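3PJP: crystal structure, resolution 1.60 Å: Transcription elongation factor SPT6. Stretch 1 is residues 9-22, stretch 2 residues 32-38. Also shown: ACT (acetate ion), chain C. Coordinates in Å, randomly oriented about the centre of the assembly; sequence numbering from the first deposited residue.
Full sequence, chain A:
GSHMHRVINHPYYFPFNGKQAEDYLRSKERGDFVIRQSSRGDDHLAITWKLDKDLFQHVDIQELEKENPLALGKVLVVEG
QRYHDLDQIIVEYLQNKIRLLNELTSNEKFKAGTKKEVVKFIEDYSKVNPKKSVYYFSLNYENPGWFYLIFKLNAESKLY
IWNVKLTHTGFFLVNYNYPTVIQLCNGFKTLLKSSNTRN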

# COMPACT_ATOMS: atom_id res chain seq x y z
N ASN A 9 -4.01 23.75 12.20
CA ASN A 9 -5.34 24.13 11.75
C ASN A 9 -5.80 23.39 10.51
O ASN A 9 -5.77 23.93 9.41
N HIS A 10 -6.23 22.14 10.69
CA HIS A 10 -6.78 21.37 9.59
C HIS A 10 -7.97 20.56 10.07
O HIS A 10 -7.94 19.98 11.16
N PRO A 11 -9.02 20.49 9.25
CA PRO A 11 -10.26 19.80 9.61
C PRO A 11 -10.07 18.35 10.05
O PRO A 11 -10.85 17.85 10.85
N TYR A 12 -9.05 17.68 9.51
CA TYR A 12 -8.83 16.28 9.85
C TYR A 12 -7.71 16.07 10.85
O TYR A 12 -7.27 14.93 11.07
N TYR A 13 -7.22 17.16 11.45
CA TYR A 13 -6.18 17.04 12.47
C TYR A 13 -6.72 16.83 13.88
O TYR A 13 -7.50 17.64 14.38
N PHE A 14 -6.29 15.74 14.51
CA PHE A 14 -6.52 15.49 15.93
C PHE A 14 -5.23 14.96 16.54
O PHE A 14 -4.56 14.12 15.93
N PRO A 15 -4.89 15.41 17.76
CA PRO A 15 -3.65 14.97 18.42
C PRO A 15 -3.72 13.54 18.97
O PRO A 15 -3.29 13.30 20.10
N PHE A 16 -4.24 12.60 18.17
CA PHE A 16 -4.28 11.18 18.50
C PHE A 16 -2.89 10.59 18.42
O PHE A 16 -2.01 11.08 17.70
N ASN A 17 -2.69 9.49 19.14
CA ASN A 17 -1.62 8.58 18.81
C ASN A 17 -2.16 7.51 17.87
O ASN A 17 -3.35 7.52 17.51
N GLY A 18 -1.30 6.59 17.46
CA GLY A 18 -1.69 5.57 16.50
C GLY A 18 -2.89 4.73 16.89
O GLY A 18 -3.78 4.51 16.07
N LYS A 19 -2.91 4.26 18.13
CA LYS A 19 -3.99 3.39 18.59
C LYS A 19 -5.32 4.12 18.61
O LYS A 19 -6.34 3.61 18.13
N GLN A 20 -5.29 5.34 19.15
CA GLN A 20 -6.49 6.16 19.20
C GLN A 20 -7.04 6.36 17.80
O GLN A 20 -8.25 6.25 17.57
N ALA A 21 -6.14 6.63 16.85
CA ALA A 21 -6.52 6.81 15.45
C ALA A 21 -7.21 5.58 14.86
O ALA A 21 -8.20 5.69 14.16
N GLU A 22 -6.67 4.39 15.14
CA GLU A 22 -7.30 3.18 14.62
C GLU A 22 -8.68 2.98 15.24
O GLU A 22 -9.65 2.65 14.54
N ASP A 32 -10.90 6.71 4.55
CA ASP A 32 -11.06 7.67 5.64
C ASP A 32 -9.77 7.76 6.44
O ASP A 32 -9.05 6.77 6.57
N PHE A 33 -9.46 8.94 6.95
CA PHE A 33 -8.15 9.18 7.53
C PHE A 33 -8.21 10.24 8.63
O PHE A 33 -9.22 10.92 8.80
N VAL A 34 -7.12 10.35 9.38
CA VAL A 34 -6.87 11.51 10.22
C VAL A 34 -5.42 11.91 10.08
O VAL A 34 -4.55 11.08 9.80
N ILE A 35 -5.16 13.20 10.25
CA ILE A 35 -3.80 13.69 10.45
C ILE A 35 -3.62 13.78 11.96
O ILE A 35 -4.55 14.13 12.68
N ARG A 36 -2.43 13.45 12.46
CA ARG A 36 -2.26 13.40 13.90
C ARG A 36 -0.85 13.69 14.36
O ARG A 36 0.07 13.89 13.55
N GLN A 37 -0.71 13.70 15.68
CA GLN A 37 0.57 13.78 16.38
C GLN A 37 1.41 12.56 16.03
O GLN A 37 0.90 11.45 15.95
N SER A 38 2.70 12.78 15.79
CA SER A 38 3.63 11.69 15.58
C SER A 38 4.36 11.33 16.88
O SER A 38 4.72 12.21 17.65

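Stretch 2 enters a strand at F33, and the first stretch lies along it in parallel register before turning into the helix that begins at G18. Two backbone hydrogen bonds hold the strands together: I35 N donates to Y12 O at 2.8 Å, and F14 N donates to I35 O at 3.0 Å. The side chains build outward from this frame.

D32, just before the strand, makes no contact with stretch 1; its OD2 is hydrogen-bonded elsewhere in the structure. F33 opens the packing. Its CB points sideways, but the p rotamer (chi1 69°) brings the ring closer, and it stacks face to face on Y12, with ring centroids 4.5 Å apart and planes inclined by 28°. Y12 adopts m and points toward the strand; its CB lies 3.7 Å from F33 CE1. Two flat aromatic rings suit this place because each covers a broad apolar surface of the other.

V34, an m rotamer, is buried, and its two methyl groups serve different neighbors. CG1 lies 3.8 Å from F14 CD1, while CG2 lies 3.8 Å from A21 CB and 4.4 Å from F16 CD2, meeting the F16 ring at its edge. Both phenylalanines are m. A21 points its small methyl toward the strand, which lets the helix contribute to this apolar cluster without a long side chain intervening.

I35 points to the same side of the sheet as its bridge partner Y13. With chi1 m and chi2 t, its extended arm places CD1 over one face of the H10 imidazole, 3.9 Å from the ring centroid and only 10° off the normal, a good CH-pi arrangement. The t rotamer of H10 also lets ND1 accept a hydrogen bond from Y12 N at 3.0 Å, fixing the ring while its face remains available to the isoleucine. The other branch, CG2, lies 4.1 Å from CD2 of Y13, itself in t.

R36 turns to the opposite side of the sheet from I35 and has the largest area covered by stretch 1 of any residue in the strand. From a p start, chi2 and chi3 are both t, so the aliphatic chain reaches past F16 and A21: CD is 4.2 Å from F16 CB and 3.8 Å from A21 CB. One face of the guanidinium lies against the start of the helix, with CZ 3.6 Å from G18 CA. With no side chain at G18, its CA can lie against the guanidinium face; a CB in ideal geometry would come 3.5 Å from R36 NH2. The charged end is well served: NH1 donates to Q37 O at 2.8 Å and to acetate OXT at 2.9 Å, and NH2 donates to acetate O at 2.7 Å. The acetate probably comes from the crystallisation liquor.

Q37, with chi1 and chi2 both t, points toward stretch 1 but packs through its aliphatic base, its CB 4.1 Å from P15 CA. S38 points away and makes no contact with stretch 1.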

# COMPACT_ATOMS: atom_id res chain seq x y z
CB ASN A 9 -5.40 25.64 11.49
CG ASN A 9 -4.89 26.46 12.65
OD1 ASN A 9 -4.02 27.31 12.49
ND2 ASN A 9 -5.43 26.20 13.84
CB HIS A 10 -5.71 20.44 8.99
CG HIS A 10 -6.12 19.80 7.70
ND1 HIS A 10 -7.05 18.78 7.64
CD2 HIS A 10 -5.74 20.04 6.42
CE1 HIS A 10 -7.22 18.41 6.38
NE2 HIS A 10 -6.44 19.16 5.62
CB PRO A 11 -11.09 19.85 8.32
CG PRO A 11 -10.56 21.00 7.57
CD PRO A 11 -9.10 21.08 7.90
CB TYR A 12 -8.58 15.45 8.58
CG TYR A 12 -9.84 15.17 7.79
CD1 TYR A 12 -10.62 14.06 8.06
CD2 TYR A 12 -10.25 16.03 6.77
CE1 TYR A 12 -11.77 13.81 7.34
CE2 TYR A 12 -11.40 15.78 6.05
CZ TYR A 12 -12.15 14.66 6.34
OH TYR A 12 -13.30 14.41 5.62
CB TYR A 13 -5.23 18.24 12.48
CG TYR A 13 -4.20 18.12 13.58
CD1 TYR A 13 -4.41 18.68 14.83
CD2 TYR A 13 -3.02 17.40 13.38
CE1 TYR A 13 -3.47 18.56 15.84
CE2 TYR A 13 -2.08 17.28 14.38
CZ TYR A 13 -2.31 17.87 15.61
OH TYR A 13 -1.37 17.74 16.62
CB PHE A 14 -7.60 14.43 16.13
CG PHE A 14 -8.86 14.72 15.38
CD1 PHE A 14 -9.06 14.19 14.12
CD2 PHE A 14 -9.84 15.52 15.94
CE1 PHE A 14 -10.22 14.44 13.42
CE2 PHE A 14 -11.01 15.79 15.25
CZ PHE A 14 -11.20 15.25 13.99
CB PRO A 15 -3.47 15.96 19.58
CG PRO A 15 -4.59 16.96 19.45
CD PRO A 15 -5.66 16.33 18.62
CB PHE A 16 -5.11 10.41 17.46
CG PHE A 16 -6.59 10.62 17.56
CD1 PHE A 16 -7.20 10.79 18.79
CD2 PHE A 16 -7.37 10.62 16.42
CE1 PHE A 16 -8.57 10.97 18.87
CE2 PHE A 16 -8.73 10.79 16.50
CZ PHE A 16 -9.33 10.97 17.72
CB ASN A 17 -0.99 7.96 20.06
CG ASN A 17 -1.97 7.14 20.87
OD1 ASN A 17 -2.94 6.58 20.35
ND2 ASN A 17 -1.73 7.07 22.18
CB LYS A 19 -3.67 2.82 19.98
CG LYS A 19 -4.73 1.86 20.49
CD LYS A 19 -4.88 0.68 19.55
CE LYS A 19 -6.31 0.17 19.51
NZ LYS A 19 -6.77 -0.32 20.84
CB GLN A 20 -6.20 7.50 19.89
CG GLN A 20 -5.92 7.38 21.39
CD GLN A 20 -5.39 8.67 22.00
OE1 GLN A 20 -4.70 9.44 21.34
NE2 GLN A 20 -5.74 8.91 23.26
CB ALA A 21 -5.29 7.22 14.60
CB GLU A 22 -6.42 1.95 14.88
CG GLU A 22 -5.05 2.02 14.24
CD GLU A 22 -4.30 0.71 14.33
OE1 GLU A 22 -4.82 -0.21 15.00
OE2 GLU A 22 -3.21 0.59 13.73
CB ASP A 32 -12.25 7.33 6.53
CG ASP A 32 -13.56 7.64 5.87
OD1 ASP A 32 -13.60 8.61 5.07
OD2 ASP A 32 -14.54 6.92 6.12
CB PHE A 33 -7.15 9.62 6.44
CG PHE A 33 -7.43 10.99 5.88
CD1 PHE A 33 -6.81 12.12 6.40
CD2 PHE A 33 -8.34 11.15 4.86
CE1 PHE A 33 -7.08 13.39 5.90
CE2 PHE A 33 -8.62 12.42 4.35
CZ PHE A 33 -7.99 13.53 4.88
CB VAL A 34 -7.15 11.23 11.71
CG1 VAL A 34 -8.64 11.04 11.95
CG2 VAL A 34 -6.34 10.03 12.20
CB ILE A 35 -3.63 15.06 9.78
CG1 ILE A 35 -4.16 15.01 8.35
CG2 ILE A 35 -2.18 15.51 9.84
CD1 ILE A 35 -4.04 16.33 7.61
CB ARG A 36 -2.69 12.03 14.44
CG ARG A 36 -1.91 10.86 13.84
CD ARG A 36 -2.25 9.56 14.57
NE ARG A 36 -1.57 8.39 14.01
CZ ARG A 36 -0.33 8.03 14.31
NH1 ARG A 36 0.40 8.77 15.14
NH2 ARG A 36 0.20 6.94 13.77
CB GLN A 37 0.29 13.84 17.89
CG GLN A 37 1.48 13.58 18.80
CD GLN A 37 1.05 13.36 20.26
OE1 GLN A 37 0.90 14.31 21.03
NE2 GLN A 37 0.84 12.10 20.63
CB SER A 38 4.65 12.06 14.51
OG SER A 38 5.67 11.10 14.43
C ACT C . 3.47 7.36 15.13
O ACT C . 2.68 6.47 14.76
OXT ACT C . 3.06 8.12 16.04
CH3 ACT C . 4.83 7.51 14.52